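Local coordinates for acyl-CoA thioesterase II TesB2 (Mycobacterium marinum, PDB 3U0A) that hydrolyses acyl-CoA thioesters, probably those of fatty acids, releasing the free acid and coenzyme A, at the interface of chains A and B. Coordinates in Å, arbitrary orientation; residue numbers count along the deposited sequence, not the author numbering. Chains: chain A/B, Acyl-CoA thioesterase II TesB2.

Contact 1: the interface of chains A and B. Residues chain A 116-117; chain B 205, 209, 216, 274-276.
A:Ile117 presses its branched side chain onto one face of the B:His209 imidazole, with CB 3.7 Å from the ring centroid. The branches part from there. CG2 lies against the CG and ND1 side of the ring and also touches a methyl of B:Leu216, whereas CD1 passes the CD2 corner and reaches the carbonyl O of B:Ala205. The same B:Ala205 O sits in the plane of the imidazole at its edge. CG1 stands between the backbone N and the carbonyl carbon (chi1 54°), which carries CD1 across B:Thr274 at about a right angle, 3.8 Å from its CB. A beta-branched aliphatic residue suits this place because separate branches can meet a ring, a leucine methyl and a threonine at once. A:Gly116 has a different task: with no side chain, its CA can lie over the centre of the B:Tyr276 ring, 4.0 Å from the centroid. This residue also forms an antiparallel beta bridge with B:Arg275, and its CA comes 3.2 Å from the carbonyl O of B:Thr274. Water 1 adds a polar link, standing 2.7 Å from the backbone O of A:Ile117 and 3.2 Å from the hydroxyl OG1 of B:Thr274.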
ATOM      1  N   GLY A 116       8.319 -19.384   7.539  1.00 45.15           N
ATOM      2  CA  GLY A 116       7.070 -19.555   6.840  1.00 44.63           C
ATOM      3  C   GLY A 116       7.227 -20.027   5.419  1.00 44.47           C
ATOM      4  O   GLY A 116       8.337 -20.265   4.947  1.00 44.78           O
ATOM      5  N   ILE A 117       6.118 -20.217   4.732  1.00 44.08           N
ATOM      6  CA  ILE A 117       6.170 -20.540   3.324  1.00 43.87           C
ATOM      7  C   ILE A 117       7.083 -19.583   2.582  1.00 43.46           C
ATOM      8  O   ILE A 117       7.233 -18.407   2.974  1.00 43.04           O
ATOM      9  CB  ILE A 117       4.799 -20.459   2.684  1.00 43.38           C
ATOM     10  CG1 ILE A 117       4.157 -19.090   2.950  1.00 42.69           C
ATOM     11  CG2 ILE A 117       3.928 -21.565   3.235  1.00 43.91           C
ATOM     12  CD1 ILE A 117       2.806 -18.899   2.302  1.00 42.29           C
TER
ATOM     13  N   ALA B 205      -1.852 -16.428  -1.527  1.00 44.89           N
ATOM     14  CA  ALA B 205      -0.488 -16.724  -1.124  1.00 44.42           C
ATOM     15  C   ALA B 205      -0.270 -18.218  -0.856  1.00 44.88           C
ATOM     16  O   ALA B 205       0.877 -18.663  -0.817  1.00 44.59           O
ATOM     17  CB  ALA B 205      -0.084 -15.895   0.071  1.00 44.01           C
ATOM     18  N   HIS B 209       1.165 -23.921  -1.816  1.00 46.65           N
ATOM     19  CA  HIS B 209       1.596 -24.439  -0.523  1.00 46.73           C
ATOM     20  C   HIS B 209       0.513 -25.256   0.129  1.00 47.75           C
ATOM     21  O   HIS B 209       0.482 -25.370   1.363  1.00 47.99           O
ATOM     22  CB  HIS B 209       1.978 -23.283   0.382  1.00 46.10           C
ATOM     23  CG  HIS B 209       2.960 -22.345  -0.228  1.00 45.23           C
ATOM     24  ND1 HIS B 209       4.233 -22.674  -0.412  1.00 44.87           N
ATOM     25  CD2 HIS B 209       2.822 -21.042  -0.688  1.00 44.75           C
ATOM     26  CE1 HIS B 209       4.902 -21.641  -0.960  1.00 44.25           C
ATOM     27  NE2 HIS B 209       4.041 -20.636  -1.130  1.00 44.17           N
ATOM     28  N   LEU B 216       0.291 -23.778   9.285  1.00 50.11           N
ATOM     29  CA  LEU B 216       0.428 -22.342   9.121  1.00 49.19           C
ATOM     30  C   LEU B 216      -0.411 -21.554  10.108  1.00 49.72           C
ATOM     31  O   LEU B 216      -1.574 -21.825  10.272  1.00 50.52           O
ATOM     32  CB  LEU B 216       0.027 -21.951   7.721  1.00 48.46           C
ATOM     33  CG  LEU B 216       1.137 -22.145   6.732  1.00 47.62           C
ATOM     34  CD1 LEU B 216       0.633 -21.724   5.380  1.00 47.12           C
ATOM     35  CD2 LEU B 216       2.357 -21.343   7.160  1.00 46.96           C
ATOM     36  N   THR B 274       2.039 -15.776   7.636  1.00 45.66           N
ATOM     37  CA  THR B 274       1.995 -17.150   7.114  1.00 45.70           C
ATOM     38  C   THR B 274       3.115 -17.978   7.714  1.00 46.10           C
ATOM     39  O   THR B 274       4.114 -18.260   7.052  1.00 45.96           O
ATOM     40  CB  THR B 274       2.081 -17.181   5.582  1.00 45.19           C
ATOM     41  OG1 THR B 274       3.373 -16.738   5.127  1.00 45.03           O
ATOM     42  CG2 THR B 274       1.052 -16.290   5.016  1.00 44.87           C
ATOM     43  N   ARG B 275       2.936 -18.364   8.969  1.00 46.67           N
ATOM     44  CA  ARG B 275       4.056 -18.703   9.840  1.00 47.19           C
ATOM     45  C   ARG B 275       4.036 -20.146  10.288  1.00 47.68           C
ATOM     46  O   ARG B 275       2.989 -20.669  10.672  1.00 47.93           O
ATOM     47  CB  ARG B 275       3.997 -17.816  11.078  1.00 47.61           C
ATOM     48  CG  ARG B 275       5.212 -17.859  11.992  1.00 48.21           C
ATOM     49  CD  ARG B 275       5.160 -16.677  12.963  1.00 48.49           C
ATOM     50  NE  ARG B 275       3.986 -16.753  13.827  1.00 48.83           N
ATOM     51  CZ  ARG B 275       3.524 -15.763  14.583  1.00 49.01           C
ATOM     52  NH1 ARG B 275       4.116 -14.578  14.585  1.00 48.83           N
ATOM     53  NH2 ARG B 275       2.441 -15.952  15.325  1.00 49.38           N
ATOM     54  N   TYR B 276       5.206 -20.783  10.235  1.00 49.66           N
ATOM     55  CA  TYR B 276       5.405 -22.087  10.872  1.00 45.97           C
ATOM     56  C   TYR B 276       5.554 -21.871  12.369  1.00 45.47           C
ATOM     57  O   TYR B 276       6.131 -20.859  12.769  1.00 44.18           O
ATOM     58  CB  TYR B 276       6.661 -22.818  10.365  1.00 42.38           C
ATOM     59  CG  TYR B 276       6.677 -23.151   8.897  1.00 44.30           C
ATOM     60  CD1 TYR B 276       5.495 -23.398   8.191  1.00 50.88           C
ATOM     61  CD2 TYR B 276       7.875 -23.204   8.202  1.00 43.83           C
ATOM     62  CE1 TYR B 276       5.512 -23.683   6.831  1.00 56.27           C
ATOM     63  CE2 TYR B 276       7.903 -23.485   6.846  1.00 48.15           C
ATOM     64  CZ  TYR B 276       6.728 -23.742   6.162  1.00 53.94           C
ATOM     65  OH  TYR B 276       6.802 -24.035   4.805  1.00 61.48           O
TER
HETATM   66  O   HOH W   1       6.617 -16.907   5.135  1.00  2.00           O

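Contact 2: the interface of chains A and B. Residues chain A 119-121; chain B 169-170, 205, 243-245.
An intermolecular antiparallel strand pairing sets this contact: A:Gln120 of the short strand 119-120 bridges to B:Ser245 of strand 237-247. Next to the bridge, the backbone N of A:Asp121 donates to the carbonyl O of B:Pro244 at 3.0 Å. Proline has no N-H to give in a strand, but its carbonyl still accepts, and its ring offers an apolar flank. The A:Asp121 carboxylate lies across that flank, with CG 3.7 Å from B:Pro244 CA. Its OD1 receives the backbone N-H of B:Ala169 at 3.1 Å, a fairly straight bond (164° at H) that arrives from above the carboxylate plane. Water 2 lies 2.7 Å from A:Asp121 OD1, so that this one oxygen meets two successive backbone N-H groups, of B:Ala169 directly and of B:Ser170 through the water. A:His119 points its imidazole into chain B, its CG held between the backbone N and the carbonyl carbon (chi1 60°). NE2 comes near both the O and the OG of B:Ser243, each a weak bond at 3.3 Å, with OG in the ring plane at the edge. In the fold, the short strand follows strand 101-111 of chain A and docks on chain B just before the turn joining strands 237-247 and 250-259.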
ATOM      1  N   HIS A 119       8.289 -18.164  -1.421  1.00 42.57           N
ATOM      2  CA  HIS A 119       8.241 -18.054  -2.885  1.00 42.42           C
ATOM      3  C   HIS A 119       8.492 -16.631  -3.296  1.00 41.99           C
ATOM      4  O   HIS A 119       8.404 -15.712  -2.456  1.00 41.68           O
ATOM      5  CB  HIS A 119       6.900 -18.549  -3.457  1.00 42.21           C
ATOM      6  CG  HIS A 119       5.699 -17.788  -2.960  1.00 41.70           C
ATOM      7  ND1 HIS A 119       4.924 -18.228  -1.974  1.00 41.76           N
ATOM      8  CD2 HIS A 119       5.157 -16.601  -3.378  1.00 41.21           C
ATOM      9  CE1 HIS A 119       3.946 -17.352  -1.768  1.00 41.31           C
ATOM     10  NE2 HIS A 119       4.089 -16.365  -2.630  1.00 40.98           N
ATOM     11  N   GLN A 120       8.804 -16.437  -4.586  1.00 42.02           N
ATOM     12  CA  GLN A 120       8.892 -15.082  -5.167  1.00 41.69           C
ATOM     13  C   GLN A 120       8.710 -15.108  -6.678  1.00 41.76           C
ATOM     14  O   GLN A 120       8.941 -16.127  -7.305  1.00 42.15           O
ATOM     15  CB  GLN A 120      10.218 -14.402  -4.811  1.00 41.90           C
ATOM     16  CG  GLN A 120      11.414 -14.869  -5.618  1.00 42.51           C
ATOM     17  CD  GLN A 120      12.743 -14.341  -5.078  1.00 42.86           C
ATOM     18  OE1 GLN A 120      13.264 -13.326  -5.575  1.00 42.86           O
ATOM     19  NE2 GLN A 120      13.311 -15.040  -4.073  1.00 43.27           N
ATOM     20  N   ASP A 121       8.283 -13.991  -7.253  1.00 41.47           N
ATOM     21  CA  ASP A 121       8.148 -13.883  -8.699  1.00 41.64           C
ATOM     22  C   ASP A 121       9.555 -13.828  -9.289  1.00 42.13           C
ATOM     23  O   ASP A 121      10.502 -13.377  -8.644  1.00 42.23           O
ATOM     24  CB  ASP A 121       7.355 -12.608  -9.111  1.00 41.33           C
ATOM     25  CG  ASP A 121       5.866 -12.701  -8.806  1.00 40.99           C
ATOM     26  OD1 ASP A 121       5.383 -13.788  -8.450  1.00 41.01           O
ATOM     27  OD2 ASP A 121       5.170 -11.668  -8.911  1.00 40.79           O
TER
ATOM     28  N   ALA B 169       4.730 -16.586  -9.514  1.00 53.45           N
ATOM     29  CA  ALA B 169       4.682 -17.794  -8.694  1.00 53.66           C
ATOM     30  C   ALA B 169       3.272 -18.248  -8.250  1.00 52.55           C
ATOM     31  O   ALA B 169       3.057 -19.427  -8.014  1.00 53.02           O
ATOM     32  CB  ALA B 169       5.566 -17.599  -7.463  1.00 55.06           C
ATOM     33  N   SER B 170       2.318 -17.341  -8.106  1.00 51.43           N
ATOM     34  CA  SER B 170       1.118 -17.701  -7.359  1.00 50.79           C
ATOM     35  C   SER B 170      -0.064 -16.810  -7.701  1.00 49.43           C
ATOM     36  O   SER B 170      -0.134 -15.686  -7.238  1.00 49.19           O
ATOM     37  CB  SER B 170       1.458 -17.628  -5.864  1.00 51.75           C
ATOM     38  OG  SER B 170       0.514 -18.338  -5.102  1.00 51.86           O
ATOM     39  N   ALA B 205      -1.852 -16.428  -1.527  1.00 44.89           N
ATOM     40  CA  ALA B 205      -0.488 -16.724  -1.124  1.00 44.42           C
ATOM     41  C   ALA B 205      -0.270 -18.218  -0.856  1.00 44.88           C
ATOM     42  O   ALA B 205       0.877 -18.663  -0.817  1.00 44.59           O
ATOM     43  CB  ALA B 205      -0.084 -15.895   0.071  1.00 44.01           C
ATOM     44  N   SER B 243       0.335 -13.262  -5.499  1.00 43.35           N
ATOM     45  CA  SER B 243       1.155 -13.096  -4.300  1.00 43.29           C
ATOM     46  C   SER B 243       2.635 -13.122  -4.700  1.00 43.33           C
ATOM     47  O   SER B 243       3.214 -14.174  -4.901  1.00 43.38           O
ATOM     48  CB  SER B 243       0.847 -14.180  -3.265  1.00 43.35           C
ATOM     49  OG  SER B 243       1.708 -14.076  -2.136  1.00 43.39           O
ATOM     50  N   PRO B 244       3.255 -11.953  -4.836  1.00 43.34           N
ATOM     51  CA  PRO B 244       4.595 -11.975  -5.438  1.00 43.48           C
ATOM     52  C   PRO B 244       5.710 -12.436  -4.531  1.00 43.59           C
ATOM     53  O   PRO B 244       6.791 -12.647  -5.004  1.00 43.75           O
ATOM     54  CB  PRO B 244       4.817 -10.510  -5.815  1.00 43.55           C
ATOM     55  CG  PRO B 244       4.011  -9.761  -4.833  1.00 43.41           C
ATOM     56  CD  PRO B 244       2.779 -10.584  -4.621  1.00 43.29           C
ATOM     57  N   SER B 245       5.459 -12.564  -3.234  1.00 43.56           N
ATOM     58  CA  SER B 245       6.506 -12.963  -2.295  1.00 43.76           C
ATOM     59  C   SER B 245       5.974 -13.538  -0.972  1.00 43.80           C
ATOM     60  O   SER B 245       4.925 -13.137  -0.491  1.00 43.70           O
ATOM     61  CB  SER B 245       7.421 -11.781  -1.996  1.00 43.93           C
ATOM     62  OG  SER B 245       8.368 -12.123  -0.994  1.00 44.21           O
TER
HETATM   63  O   HOH W   2       2.781 -14.295  -8.125  1.00 16.90           O

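Contact 3: the interface of chains A and B. Residues chain A 221, 250, 271; chain B 60-61, 111, 226-228.
Two strands of chain A, 250-259 and 264-275, bring A:Arg250 and A:Glu271 against B:His60 of strand 57-66, B:Gln111 of strand 104-112 and the end of strand 222-227. The two charged residues form a salt bridge within chain A, NE of A:Arg250 to OE2 of A:Glu271 at 3.0 Å, met from above the carboxylate plane. The other carboxylate oxygen meets chain B directly: ND1 of B:His60 donates to A:Glu271 OE1 at 2.7 Å, on the syn side but tilted out of the plane, the ring and carboxylate turned 57° apart. OE1 also lies in plane at the edge of the B:Trp226 indole. The extended glutamate is long enough to span both jobs. A:Arg250 bends at chi3 (-50°), which sets a face of the guanidinium against B:His60 CB (CZ to CB 3.6 Å) and CD over the rim of the imidazole face; the planes are inclined, not stacked. From that position NH1 donates to B:Gln111 OE1 at 2.9 Å, approaching nearly in line with the amide C=O although the bond is bent at the hydrogen, the two flat groups standing nearly perpendicular. The neighbouring arginine and histidine would probably help to keep the glutamate ionised. Waters complete the join. Water 3 links A:Glu271 OE1 to the hydroxyl of B:Ser61, while water 4, in the guanidinium plane, lies 3.2 Å from A:Arg250 NH2, 2.5 Å from A:Glu271 OE2 and 2.8 Å from the carbonyl O of B:His60.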
ATOM      1  N   LEU A 221       1.030  11.887  -3.031  1.00 41.25           N
ATOM      2  CA  LEU A 221      -0.061  11.797  -2.050  1.00 41.28           C
ATOM      3  C   LEU A 221       0.244  10.789  -0.914  1.00 41.08           C
ATOM      4  O   LEU A 221      -0.048  11.020   0.261  1.00 41.09           O
ATOM      5  CB  LEU A 221      -1.346  11.405  -2.781  1.00 41.46           C
ATOM      6  CG  LEU A 221      -1.786  12.345  -3.896  1.00 41.77           C
ATOM      7  CD1 LEU A 221      -3.006  11.797  -4.622  1.00 42.01           C
ATOM      8  CD2 LEU A 221      -2.101  13.723  -3.326  1.00 41.95           C
ATOM      9  N   ARG A 250      -5.326  11.999 -10.583  1.00 44.03           N
ATOM     10  CA  ARG A 250      -4.448  11.148  -9.799  1.00 43.47           C
ATOM     11  C   ARG A 250      -3.838  10.137 -10.726  1.00 43.55           C
ATOM     12  O   ARG A 250      -4.295   9.976 -11.847  1.00 44.04           O
ATOM     13  CB  ARG A 250      -5.209  10.439  -8.632  1.00 43.22           C
ATOM     14  CG  ARG A 250      -5.968  11.380  -7.729  1.00 43.24           C
ATOM     15  CD  ARG A 250      -6.475  10.737  -6.427  1.00 42.94           C
ATOM     16  NE  ARG A 250      -7.183   9.487  -6.627  1.00 43.00           N
ATOM     17  CZ  ARG A 250      -8.359   9.348  -7.215  1.00 43.42           C
ATOM     18  NH1 ARG A 250      -9.017  10.374  -7.694  1.00 43.86           N
ATOM     19  NH2 ARG A 250      -8.852   8.150  -7.351  1.00 43.46           N
ATOM     20  N   GLU A 271       0.528   6.549  -4.840  1.00 37.91           N
ATOM     21  CA  GLU A 271      -0.384   7.375  -5.602  1.00 37.93           C
ATOM     22  C   GLU A 271       0.153   8.832  -5.607  1.00 38.14           C
ATOM     23  O   GLU A 271       0.736   9.287  -4.623  1.00 38.54           O
ATOM     24  CB  GLU A 271      -1.784   7.281  -5.003  1.00 38.47           C
ATOM     25  CG  GLU A 271      -2.839   7.971  -5.843  1.00 38.63           C
ATOM     26  CD  GLU A 271      -4.260   7.706  -5.360  1.00 39.42           C
ATOM     27  OE1 GLU A 271      -4.538   7.846  -4.118  1.00 40.07           O
ATOM     28  OE2 GLU A 271      -5.095   7.366  -6.247  1.00 39.70           O
TER
ATOM     29  N   HIS B  60     -10.523   7.912  -1.877  1.00 41.28           N
ATOM     30  CA  HIS B  60      -9.697   7.364  -2.966  1.00 41.51           C
ATOM     31  C   HIS B  60      -8.590   6.440  -2.502  1.00 41.22           C
ATOM     32  O   HIS B  60      -8.031   5.720  -3.326  1.00 41.45           O
ATOM     33  CB  HIS B  60      -9.123   8.493  -3.813  1.00 41.97           C
ATOM     34  CG  HIS B  60      -8.072   9.306  -3.111  1.00 41.86           C
ATOM     35  ND1 HIS B  60      -6.789   8.917  -3.011  1.00 41.78           N
ATOM     36  CD2 HIS B  60      -8.170  10.524  -2.457  1.00 41.87           C
ATOM     37  CE1 HIS B  60      -6.108   9.847  -2.318  1.00 41.72           C
ATOM     38  NE2 HIS B  60      -6.957  10.832  -1.987  1.00 41.77           N
ATOM     39  N   SER B  61      -8.245   6.473  -1.201  1.00 40.80           N
ATOM     40  CA  SER B  61      -7.325   5.476  -0.604  1.00 40.55           C
ATOM     41  C   SER B  61      -7.500   5.269   0.884  1.00 40.11           C
ATOM     42  O   SER B  61      -8.072   6.093   1.567  1.00 39.95           O
ATOM     43  CB  SER B  61      -5.845   5.788  -0.902  1.00 40.72           C
ATOM     44  OG  SER B  61      -5.386   6.925  -0.197  1.00 40.57           O
ATOM     45  N   GLN B 111     -10.900  12.996  -1.986  1.00 40.16           N
ATOM     46  CA  GLN B 111     -10.674  14.097  -2.923  1.00 40.69           C
ATOM     47  C   GLN B 111     -11.956  14.604  -3.619  1.00 41.40           C
ATOM     48  O   GLN B 111     -12.850  13.843  -3.934  1.00 41.40           O
ATOM     49  CB  GLN B 111      -9.606  13.675  -3.936  1.00 40.41           C
ATOM     50  CG  GLN B 111      -9.089  14.759  -4.862  1.00 40.92           C
ATOM     51  CD  GLN B 111      -8.511  14.165  -6.136  1.00 40.72           C
ATOM     52  OE1 GLN B 111      -8.652  12.975  -6.396  1.00 40.31           O
ATOM     53  NE2 GLN B 111      -7.851  14.984  -6.924  1.00 41.10           N
ATOM     54  N   TRP B 226      -6.925   1.383  -3.148  1.00 42.75           N
ATOM     55  CA  TRP B 226      -7.042   2.548  -3.983  1.00 42.92           C
ATOM     56  C   TRP B 226      -8.314   2.460  -4.825  1.00 43.48           C
ATOM     57  O   TRP B 226      -8.517   1.507  -5.571  1.00 43.89           O
ATOM     58  CB  TRP B 226      -5.790   2.692  -4.833  1.00 42.96           C
ATOM     59  CG  TRP B 226      -4.550   2.961  -4.014  1.00 42.53           C
ATOM     60  CD1 TRP B 226      -3.984   4.189  -3.711  1.00 42.44           C
ATOM     61  CD2 TRP B 226      -3.691   1.978  -3.353  1.00 42.26           C
ATOM     62  NE1 TRP B 226      -2.890   4.036  -2.930  1.00 42.18           N
ATOM     63  CE2 TRP B 226      -2.659   2.734  -2.678  1.00 42.05           C
ATOM     64  CE3 TRP B 226      -3.695   0.600  -3.244  1.00 42.25           C
ATOM     65  CZ2 TRP B 226      -1.658   2.111  -1.943  1.00 41.85           C
ATOM     66  CZ3 TRP B 226      -2.699  -0.021  -2.498  1.00 41.99           C
ATOM     67  CH2 TRP B 226      -1.699   0.716  -1.867  1.00 41.80           C
ATOM     68  N   PHE B 227      -9.185   3.455  -4.688  1.00 43.59           N
ATOM     69  CA  PHE B 227     -10.486   3.456  -5.347  1.00 44.20           C
ATOM     70  C   PHE B 227     -10.498   4.410  -6.505  1.00 44.60           C
ATOM     71  O   PHE B 227     -10.329   5.579  -6.336  1.00 44.41           O
ATOM     72  CB  PHE B 227     -11.569   3.854  -4.372  1.00 44.15           C
ATOM     73  CG  PHE B 227     -11.531   3.092  -3.101  1.00 43.86           C
ATOM     74  CD1 PHE B 227     -12.108   1.830  -3.016  1.00 44.26           C
ATOM     75  CD2 PHE B 227     -10.915   3.617  -1.992  1.00 43.32           C
ATOM     76  CE1 PHE B 227     -12.080   1.108  -1.830  1.00 44.12           C
ATOM     77  CE2 PHE B 227     -10.896   2.903  -0.801  1.00 43.19           C
ATOM     78  CZ  PHE B 227     -11.465   1.637  -0.725  1.00 43.59           C
ATOM     79  N   MET B 228     -10.702   3.879  -7.694  1.00 45.26           N
ATOM     80  CA  MET B 228     -10.434   4.639  -8.908  1.00 45.78           C
ATOM     81  C   MET B 228     -11.669   4.930  -9.766  1.00 46.66           C
ATOM     82  O   MET B 228     -11.714   5.961 -10.414  1.00 47.03           O
ATOM     83  CB  MET B 228      -9.393   3.903  -9.761  1.00 46.02           C
ATOM     84  CG  MET B 228      -7.943   4.130  -9.341  1.00 45.41           C
ATOM     85  SD  MET B 228      -6.917   2.648  -9.536  1.00 45.31           S
ATOM     86  CE  MET B 228      -7.321   1.768  -8.039  1.00 44.63           C
TER
HETATM   87  O   HOH W   3      -3.633   7.985  -1.731  1.00  2.00           O
HETATM   88  O   HOH W   4      -7.058   5.874  -5.955  1.00  9.73           O

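Contact 4: the interface of chains A and B. Residues chain A 60-61, 63, 226; chain B 222, 250, 252, 271.
A:Trp226 and B:Asp222 face each other from extended backbones, the same strand, 222-227, of the two chains. The indole NE1 donates to B:Asp222 OD2 at 3.0 Å, using the syn lone pair of the carboxylate (154° at H). The other oxygen is held from within chain B, where the backbone N of B:Glu271 gives OD1 a nearly straight bond of 2.8 Å, so each carboxylate oxygen has a donor and the rotation of the group is restrained. B:Asp222 CG lies between its backbone N and carbonyl carbon (chi1 75°), turning the carboxylate toward the indole edge; A:His63 brings its own ring edge to the same carboxylate, almost perpendicular to it. One face of the indole is covered by B:Leu252, whose CD1 sits 3.5 Å from the five-membered ring centroid. Tryptophan thus serves twice, by a polar N-H edge and an apolar face. Water 6 knits the site together, 2.5 Å from both A:Ser61 OG and B:Asp222 OD2 and 2.9 Å from B:Glu271 OE1. Beside it, A:His60 meets B:Glu271 and B:Arg250 in the same arrangement as in contact 3 with the chains exchanged. In the double-hotdog fold of this family, strands 58-66 and 222-227 of chain A here meet strands 222-227, 250-259 and 264-275 of chain B.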
ATOM      1  N   HIS A  60       9.317  -4.158   8.260  1.00 40.00           N
ATOM      2  CA  HIS A  60       8.852  -4.923   7.106  1.00 39.85           C
ATOM      3  C   HIS A  60       7.770  -4.255   6.293  1.00 39.39           C
ATOM      4  O   HIS A  60       7.504  -4.701   5.159  1.00 39.30           O
ATOM      5  CB  HIS A  60       8.367  -6.322   7.544  1.00 40.10           C
ATOM      6  CG  HIS A  60       7.123  -6.304   8.376  1.00 39.97           C
ATOM      7  ND1 HIS A  60       5.902  -6.234   7.841  1.00 39.64           N
ATOM      8  CD2 HIS A  60       6.951  -6.363   9.750  1.00 40.24           C
ATOM      9  CE1 HIS A  60       4.989  -6.249   8.818  1.00 39.70           C
ATOM     10  NE2 HIS A  60       5.637  -6.318   9.994  1.00 40.06           N
ATOM     11  N   SER A  61       7.081  -3.262   6.864  1.00 39.17           N
ATOM     12  CA  SER A  61       6.136  -2.487   6.073  1.00 38.86           C
ATOM     13  C   SER A  61       5.981  -1.084   6.594  1.00 38.75           C
ATOM     14  O   SER A  61       6.385  -0.806   7.689  1.00 38.87           O
ATOM     15  CB  SER A  61       4.787  -3.187   5.925  1.00 38.77           C
ATOM     16  OG  SER A  61       4.071  -3.211   7.126  1.00 38.82           O
ATOM     17  N   HIS A  63       3.377   2.643   5.686  1.00 38.50           N
ATOM     18  CA  HIS A  63       2.361   3.304   4.892  1.00 38.58           C
ATOM     19  C   HIS A  63       2.404   4.729   5.371  1.00 38.68           C
ATOM     20  O   HIS A  63       2.502   4.961   6.539  1.00 38.65           O
ATOM     21  CB  HIS A  63       0.961   2.738   5.139  1.00 38.60           C
ATOM     22  CG  HIS A  63       0.810   1.203   5.006  1.00 38.54           C
ATOM     23  ND1 HIS A  63       1.246   0.335   5.953  1.00 38.49           N
ATOM     24  CD2 HIS A  63       0.144   0.407   4.037  1.00 38.59           C
ATOM     25  CE1 HIS A  63       0.950  -0.946   5.581  1.00 38.52           C
ATOM     26  NE2 HIS A  63       0.261  -0.900   4.421  1.00 38.55           N
ATOM     27  N   TRP A 226       6.929  -2.529   1.365  1.00 42.57           N
ATOM     28  CA  TRP A 226       7.092  -3.803   2.042  1.00 42.97           C
ATOM     29  C   TRP A 226       8.475  -4.267   1.823  1.00 43.40           C
ATOM     30  O   TRP A 226       8.894  -4.418   0.694  1.00 43.54           O
ATOM     31  CB  TRP A 226       6.071  -4.819   1.523  1.00 43.10           C
ATOM     32  CG  TRP A 226       4.619  -4.427   1.802  1.00 42.71           C
ATOM     33  CD1 TRP A 226       3.838  -4.777   2.885  1.00 42.66           C
ATOM     34  CD2 TRP A 226       3.750  -3.617   0.979  1.00 42.39           C
ATOM     35  NE1 TRP A 226       2.589  -4.245   2.793  1.00 42.31           N
ATOM     36  CE2 TRP A 226       2.478  -3.523   1.686  1.00 42.16           C
ATOM     37  CE3 TRP A 226       3.887  -2.973  -0.232  1.00 42.32           C
ATOM     38  CZ2 TRP A 226       1.410  -2.820   1.175  1.00 41.90           C
ATOM     39  CZ3 TRP A 226       2.791  -2.253  -0.736  1.00 42.07           C
ATOM     40  CH2 TRP A 226       1.584  -2.193  -0.045  1.00 41.88           C
TER
ATOM     41  N   ASP B 222      -2.130  -6.182   7.346  1.00 43.38           N
ATOM     42  CA  ASP B 222      -2.361  -4.824   6.863  1.00 43.00           C
ATOM     43  C   ASP B 222      -3.311  -4.776   5.689  1.00 42.84           C
ATOM     44  O   ASP B 222      -3.715  -5.801   5.166  1.00 43.01           O
ATOM     45  CB  ASP B 222      -1.016  -4.050   6.631  1.00 42.63           C
ATOM     46  CG  ASP B 222      -0.258  -4.468   5.384  1.00 42.27           C
ATOM     47  OD1 ASP B 222      -0.852  -5.120   4.525  1.00 42.22           O
ATOM     48  OD2 ASP B 222       0.935  -4.095   5.239  1.00 42.12           O
ATOM     49  N   ARG B 250       5.804 -14.270   6.575  1.00 45.46           N
ATOM     50  CA  ARG B 250       4.815 -13.362   5.994  1.00 45.03           C
ATOM     51  C   ARG B 250       4.650 -13.708   4.516  1.00 44.63           C
ATOM     52  O   ARG B 250       5.515 -14.358   3.938  1.00 44.66           O
ATOM     53  CB  ARG B 250       5.251 -11.882   6.129  1.00 44.99           C
ATOM     54  CG  ARG B 250       5.636 -11.454   7.545  1.00 45.46           C
ATOM     55  CD  ARG B 250       5.994  -9.965   7.668  1.00 45.43           C
ATOM     56  NE  ARG B 250       6.922  -9.533   6.639  1.00 45.29           N
ATOM     57  CZ  ARG B 250       8.210  -9.835   6.587  1.00 45.61           C
ATOM     58  NH1 ARG B 250       8.754 -10.575   7.513  1.00 46.09           N
ATOM     59  NH2 ARG B 250       8.960  -9.382   5.596  1.00 45.51           N
ATOM     60  N   LEU B 252       3.004 -11.395   0.901  1.00 43.58           N
ATOM     61  CA  LEU B 252       2.420 -10.220   0.326  1.00 43.40           C
ATOM     62  C   LEU B 252       1.467 -10.641  -0.768  1.00 43.27           C
ATOM     63  O   LEU B 252       1.764 -11.530  -1.529  1.00 43.28           O
ATOM     64  CB  LEU B 252       3.509  -9.335  -0.267  1.00 43.41           C
ATOM     65  CG  LEU B 252       3.054  -7.932  -0.690  1.00 43.30           C
ATOM     66  CD1 LEU B 252       2.467  -7.092   0.447  1.00 43.29           C
ATOM     67  CD2 LEU B 252       4.246  -7.215  -1.309  1.00 43.42           C
ATOM     68  N   GLU B 271      -0.501  -7.614   3.211  1.00 43.44           N
ATOM     69  CA  GLU B 271       0.483  -8.476   3.805  1.00 43.65           C
ATOM     70  C   GLU B 271      -0.230  -9.312   4.884  1.00 43.92           C
ATOM     71  O   GLU B 271      -1.173  -8.866   5.494  1.00 43.99           O
ATOM     72  CB  GLU B 271       1.687  -7.687   4.373  1.00 43.77           C
ATOM     73  CG  GLU B 271       2.883  -8.600   4.677  1.00 44.02           C
ATOM     74  CD  GLU B 271       4.167  -7.899   5.082  1.00 44.24           C
ATOM     75  OE1 GLU B 271       4.145  -6.882   5.795  1.00 44.34           O
ATOM     76  OE2 GLU B 271       5.217  -8.415   4.715  1.00 44.37           O
TER
HETATM   77  O   HOH W   5       7.469  -7.343   3.994  1.00  2.00           O
HETATM   78  O   HOH W   6       2.396  -5.006   7.062  1.00  2.00           O

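Contacts 3 and 4 are largely twins across the two-fold axis, about 19 Å apart (all separations here run between the centres of the C-alpha atoms): both use residues 60, 61, 226, 250 and 271 with the chains exchanged. Contacts 1 and 2 lie about 12 Å apart and share B:Ala205, since the chain A segment 116-121 runs along chain B through both. Strand 264-275 of chain B ties contact 1 to contact 4, some 15 Å away. The symmetry repeats each contact, so a central, largely polar region and flanking segments together join the pair, plausibly half of the homotetramer that the protein forms.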